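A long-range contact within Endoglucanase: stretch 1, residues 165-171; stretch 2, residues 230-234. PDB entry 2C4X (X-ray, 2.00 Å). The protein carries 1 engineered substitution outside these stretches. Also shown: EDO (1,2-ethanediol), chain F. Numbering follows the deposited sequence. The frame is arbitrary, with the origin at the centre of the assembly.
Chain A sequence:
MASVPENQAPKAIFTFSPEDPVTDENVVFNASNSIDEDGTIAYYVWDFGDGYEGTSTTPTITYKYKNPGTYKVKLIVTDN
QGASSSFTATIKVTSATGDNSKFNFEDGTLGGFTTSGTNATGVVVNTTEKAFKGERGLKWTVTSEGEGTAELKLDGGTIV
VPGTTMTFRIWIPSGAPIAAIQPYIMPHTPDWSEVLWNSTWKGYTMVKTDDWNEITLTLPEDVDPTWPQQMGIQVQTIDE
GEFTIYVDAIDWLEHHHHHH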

ATOM      1  N   THR A 165      -7.009   8.228   4.322  1.00 43.29           N
ATOM      2  CA  THR A 165      -6.973   7.461   3.088  1.00 43.74           C
ATOM      3  C   THR A 165      -6.716   5.993   3.419  1.00 44.13           C
ATOM      4  O   THR A 165      -5.701   5.651   4.027  1.00 43.72           O
ATOM      5  CB  THR A 165      -5.918   8.000   2.104  1.00 43.91           C
ATOM      6  OG1 THR A 165      -6.218   9.364   1.787  1.00 44.46           O
ATOM      7  CG2 THR A 165      -5.892   7.181   0.816  1.00 43.94           C
HETATM    8  N   MSE A 166      -7.660   5.142   3.028  1.00 44.25           N
HETATM    9  CA  MSE A 166      -7.536   3.697   3.181  1.00 45.59           C
HETATM   10  C   MSE A 166      -7.033   3.083   1.882  1.00 43.93           C
HETATM   11  O   MSE A 166      -7.421   3.522   0.798  1.00 43.16           O
HETATM   12  CB  MSE A 166      -8.900   3.084   3.510  1.00 45.18           C
HETATM   13  CG  MSE A 166      -9.457   3.422   4.882  1.00 46.88           C
HETATM   14 SE   MSE A 166     -11.427   3.466   4.834  1.00 52.02          SE
HETATM   15  CE  MSE A 166     -11.591   5.320   4.191  1.00 46.14           C
ATOM     16  N   THR A 167      -6.195   2.052   2.004  1.00 42.89           N
ATOM     17  CA  THR A 167      -5.727   1.273   0.864  1.00 42.43           C
ATOM     18  C   THR A 167      -6.259  -0.159   0.951  1.00 41.97           C
ATOM     19  O   THR A 167      -6.032  -0.850   1.946  1.00 41.77           O
ATOM     20  CB  THR A 167      -4.174   1.265   0.805  1.00 42.48           C
ATOM     21  OG1 THR A 167      -3.705   2.604   0.637  1.00 43.70           O
ATOM     22  CG2 THR A 167      -3.662   0.418  -0.344  1.00 42.36           C
ATOM     23  N   PHE A 168      -6.973  -0.587  -0.090  1.00 41.56           N
ATOM     24  CA  PHE A 168      -7.505  -1.948  -0.185  1.00 41.08           C
ATOM     25  C   PHE A 168      -6.683  -2.721  -1.210  1.00 40.95           C
ATOM     26  O   PHE A 168      -6.244  -2.149  -2.210  1.00 41.26           O
ATOM     27  CB  PHE A 168      -8.962  -1.932  -0.667  1.00 41.15           C
ATOM     28  CG  PHE A 168      -9.931  -1.262   0.276  1.00 40.81           C
ATOM     29  CD1 PHE A 168      -9.959   0.134   0.414  1.00 39.34           C
ATOM     30  CD2 PHE A 168     -10.850  -2.026   0.992  1.00 40.47           C
ATOM     31  CE1 PHE A 168     -10.874   0.758   1.275  1.00 39.84           C
ATOM     32  CE2 PHE A 168     -11.775  -1.420   1.856  1.00 39.88           C
ATOM     33  CZ  PHE A 168     -11.791  -0.021   1.996  1.00 40.55           C
ATOM     34  N   ARG A 169      -6.471  -4.011  -0.962  1.00 40.49           N
ATOM     35  CA  ARG A 169      -5.927  -4.911  -1.981  1.00 39.93           C
ATOM     36  C   ARG A 169      -6.945  -6.000  -2.313  1.00 39.89           C
ATOM     37  O   ARG A 169      -7.386  -6.746  -1.436  1.00 39.74           O
ATOM     38  CB  ARG A 169      -4.583  -5.519  -1.548  1.00 40.00           C
ATOM     39  CG  ARG A 169      -3.421  -4.551  -1.654  1.00 39.27           C
ATOM     40  CD  ARG A 169      -3.242  -3.706  -0.400  1.00 40.18           C
ATOM     41  NE  ARG A 169      -2.036  -2.876  -0.499  1.00 40.72           N
ATOM     42  CZ  ARG A 169      -1.382  -2.354   0.539  1.00 41.22           C
ATOM     43  NH1 ARG A 169      -1.801  -2.571   1.781  1.00 41.24           N
ATOM     44  NH2 ARG A 169      -0.295  -1.620   0.336  1.00 40.99           N
ATOM     45  N   ILE A 170      -7.321  -6.075  -3.586  1.00 39.59           N
ATOM     46  CA  ILE A 170      -8.411  -6.939  -4.022  1.00 39.89           C
ATOM     47  C   ILE A 170      -7.975  -7.737  -5.243  1.00 39.66           C
ATOM     48  O   ILE A 170      -7.614  -7.162  -6.268  1.00 39.74           O
ATOM     49  CB  ILE A 170      -9.703  -6.110  -4.349  1.00 39.83           C
ATOM     50  CG1 ILE A 170     -10.020  -5.117  -3.223  1.00 39.52           C
ATOM     51  CG2 ILE A 170     -10.909  -7.024  -4.605  1.00 40.11           C
ATOM     52  CD1 ILE A 170     -11.058  -4.040  -3.595  1.00 40.01           C
ATOM     53  N   TRP A 171      -8.000  -9.058  -5.119  1.00 39.98           N
ATOM     54  CA  TRP A 171      -7.705  -9.955  -6.229  1.00 40.19           C
ATOM     55  C   TRP A 171      -9.009 -10.240  -6.962  1.00 40.14           C
ATOM     56  O   TRP A 171      -9.915 -10.866  -6.416  1.00 39.87           O
ATOM     57  CB  TRP A 171      -7.082 -11.257  -5.709  1.00 40.68           C
ATOM     58  CG  TRP A 171      -6.342 -12.068  -6.745  1.00 41.18           C
ATOM     59  CD1 TRP A 171      -5.003 -12.021  -7.012  1.00 41.87           C
ATOM     60  CD2 TRP A 171      -6.892 -13.053  -7.636  1.00 41.88           C
ATOM     61  NE1 TRP A 171      -4.684 -12.907  -8.015  1.00 41.91           N
ATOM     62  CE2 TRP A 171      -5.824 -13.553  -8.417  1.00 42.13           C
ATOM     63  CE3 TRP A 171      -8.184 -13.556  -7.852  1.00 42.05           C
ATOM     64  CZ2 TRP A 171      -6.006 -14.539  -9.401  1.00 42.17           C
ATOM     65  CZ3 TRP A 171      -8.366 -14.534  -8.831  1.00 41.67           C
ATOM     66  CH2 TRP A 171      -7.279 -15.016  -9.592  1.00 42.05           C
ATOM     67  N   GLN A 230     -19.870   2.062   8.218  1.00 38.23           N
ATOM     68  CA  GLN A 230     -19.727   0.765   7.569  1.00 38.73           C
ATOM     69  C   GLN A 230     -18.663   0.883   6.488  1.00 39.93           C
ATOM     70  O   GLN A 230     -18.762   1.744   5.613  1.00 39.87           O
ATOM     71  CB  GLN A 230     -21.051   0.296   6.971  1.00 38.39           C
ATOM     72  CG  GLN A 230     -20.985  -1.094   6.353  1.00 37.67           C
ATOM     73  CD  GLN A 230     -22.309  -1.524   5.773  1.00 38.61           C
ATOM     74  OE1 GLN A 230     -22.407  -1.807   4.577  1.00 38.57           O
ATOM     75  NE2 GLN A 230     -23.345  -1.567   6.613  1.00 36.27           N
HETATM   76  N   MSE A 231     -17.636   0.038   6.566  1.00 40.71           N
HETATM   77  CA  MSE A 231     -16.617  -0.040   5.524  1.00 42.97           C
HETATM   78  C   MSE A 231     -16.738  -1.386   4.809  1.00 41.78           C
HETATM   79  O   MSE A 231     -17.012  -2.406   5.436  1.00 42.17           O
HETATM   80  CB  MSE A 231     -15.229   0.118   6.145  1.00 42.59           C
HETATM   81  CG  MSE A 231     -14.052   0.112   5.171  1.00 45.38           C
HETATM   82 SE   MSE A 231     -12.304   0.212   6.131  0.80 49.47          SE
HETATM   83  CE  MSE A 231     -12.192  -1.606   6.727  1.00 44.42           C
ATOM     84  N   GLY A 232     -16.543  -1.404   3.501  1.00 41.30           N
ATOM     85  CA  GLY A 232     -16.542  -2.686   2.813  1.00 40.85           C
ATOM     86  C   GLY A 232     -16.189  -2.628   1.347  1.00 40.43           C
ATOM     87  O   GLY A 232     -15.653  -1.640   0.857  1.00 40.44           O
ATOM     88  N   ILE A 233     -16.472  -3.725   0.659  1.00 39.91           N
ATOM     89  CA  ILE A 233     -16.355  -3.784  -0.777  1.00 39.60           C
ATOM     90  C   ILE A 233     -17.697  -4.238  -1.333  1.00 40.10           C
ATOM     91  O   ILE A 233     -18.292  -5.207  -0.841  1.00 39.70           O
ATOM     92  CB  ILE A 233     -15.207  -4.724  -1.225  1.00 39.92           C
ATOM     93  CG1 ILE A 233     -13.877  -4.247  -0.638  1.00 38.95           C
ATOM     94  CG2 ILE A 233     -15.130  -4.791  -2.758  1.00 39.25           C
ATOM     95  CD1 ILE A 233     -12.854  -5.331  -0.526  1.00 40.62           C
ATOM     96  N   GLN A 234     -18.172  -3.509  -2.336  1.00 40.06           N
ATOM     97  CA  GLN A 234     -19.409  -3.843  -3.024  1.00 40.95           C
ATOM     98  C   GLN A 234     -19.104  -4.289  -4.455  1.00 40.96           C
ATOM     99  O   GLN A 234     -18.276  -3.683  -5.144  1.00 40.51           O
ATOM    100  CB  GLN A 234     -20.356  -2.645  -3.043  1.00 40.31           C
ATOM    101  CG  GLN A 234     -21.750  -2.972  -3.546  1.00 41.71           C
ATOM    102  CD  GLN A 234     -22.669  -1.769  -3.585  1.00 43.33           C
ATOM    103  OE1 GLN A 234     -22.549  -0.912  -4.454  1.00 47.22           O
ATOM    104  NE2 GLN A 234     -23.616  -1.718  -2.653  1.00 47.90           N
TER
HETATM  105  C1  EDO F1256     -24.980  -1.811   0.908  1.00 79.43           C
HETATM  106  O1  EDO F1256     -24.137  -2.132   2.019  1.00 79.53           O
HETATM  107  C2  EDO F1256     -24.881  -0.324   0.599  1.00 79.83           C
HETATM  108  O2  EDO F1256     -25.403  -0.079  -0.713  1.00 80.59           O

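Two β-strands can be held together without sharing a single backbone hydrogen bond, provided that their facing side chains fill the space between them. The contact between residues 165-171 and 230-234 of this endoglucanase is a compact example. The strands run in roughly the same direction, with 32° between their N-to-C axes, and their axes come no closer than 9.9 Å. At that separation backbone amides and carbonyls cannot pair across the gap: the CA of Phe 168 lies 9.1 Å from the CA of Ile 233, and the CA of Met 166 lies 10.1 Å from the CA of Met 231. No hydrogen bond crosses the interface. Its 250 Å² of buried surface, both sides summed, comes mainly from apolar side chains.

The alternation of an extended chain determines which residues take part. In the first strand Met 166, Phe 168 and Ile 170 direct their CA-to-CB bonds toward the partner, while Arg 169 points away and Thr 165, Thr 167 and Trp 171 stay out of reach. In the second, Met 231 and Ile 233 point toward the first strand. Gly 232, between them, has no side chain, yet its backbone still contributes.

Ile 233 and Phe 168 cover the most surface, and they lie opposite each other in the backbone register. The phenyl ring, with chi1 in the m rotamer, reaches across so that CD2 of Phe 168 comes within 4.1 Å of CG1 of Ile 233. The same ring touches the two preceding residues of the second strand. CZ of Phe 168 is 3.9 Å from CG of Met 231, which meets the ring at its edge, and CE2 of Phe 168 is 4.0 Å from O of Gly 232. One flat, rigid side chain thus spans three consecutive residues. Ile 233 extends the apolar contact further along the strand: its CD1 lies 3.8 Å from CD1 of Ile 170, a methyl-to-methyl approach typical of van der Waals packing.

Met 231, the third large contributor, closes the other end. It is a selenomethionine, as is Met 166, and the two SE atoms approach to 3.6 Å. Its chi1 and chi2 are both t, so the chain extends nearly straight before chi3 turns at 77°. Selenium is large and polarizable, which favours dispersion contacts of this kind. The SE of Met 231 also sits 5.3 Å from the centroid of the Phe 168 ring, 58° off the ring normal, an oblique chalcogen-aromatic approach that complements the edge contact made by CG.

The polar side chains of the second strand look elsewhere. Gln 234 NE2 donates a weak hydrogen bond of 3.1 Å to O2 of a 1,2-ethanediol, probably from the crystallisation liquor, and Gln 230 OE1 lies 3.1 Å from O1 of the same molecule. The general lesson is one of segregation: alternate residues build an apolar seam between the strands, while these glutamines find polar partners outside it.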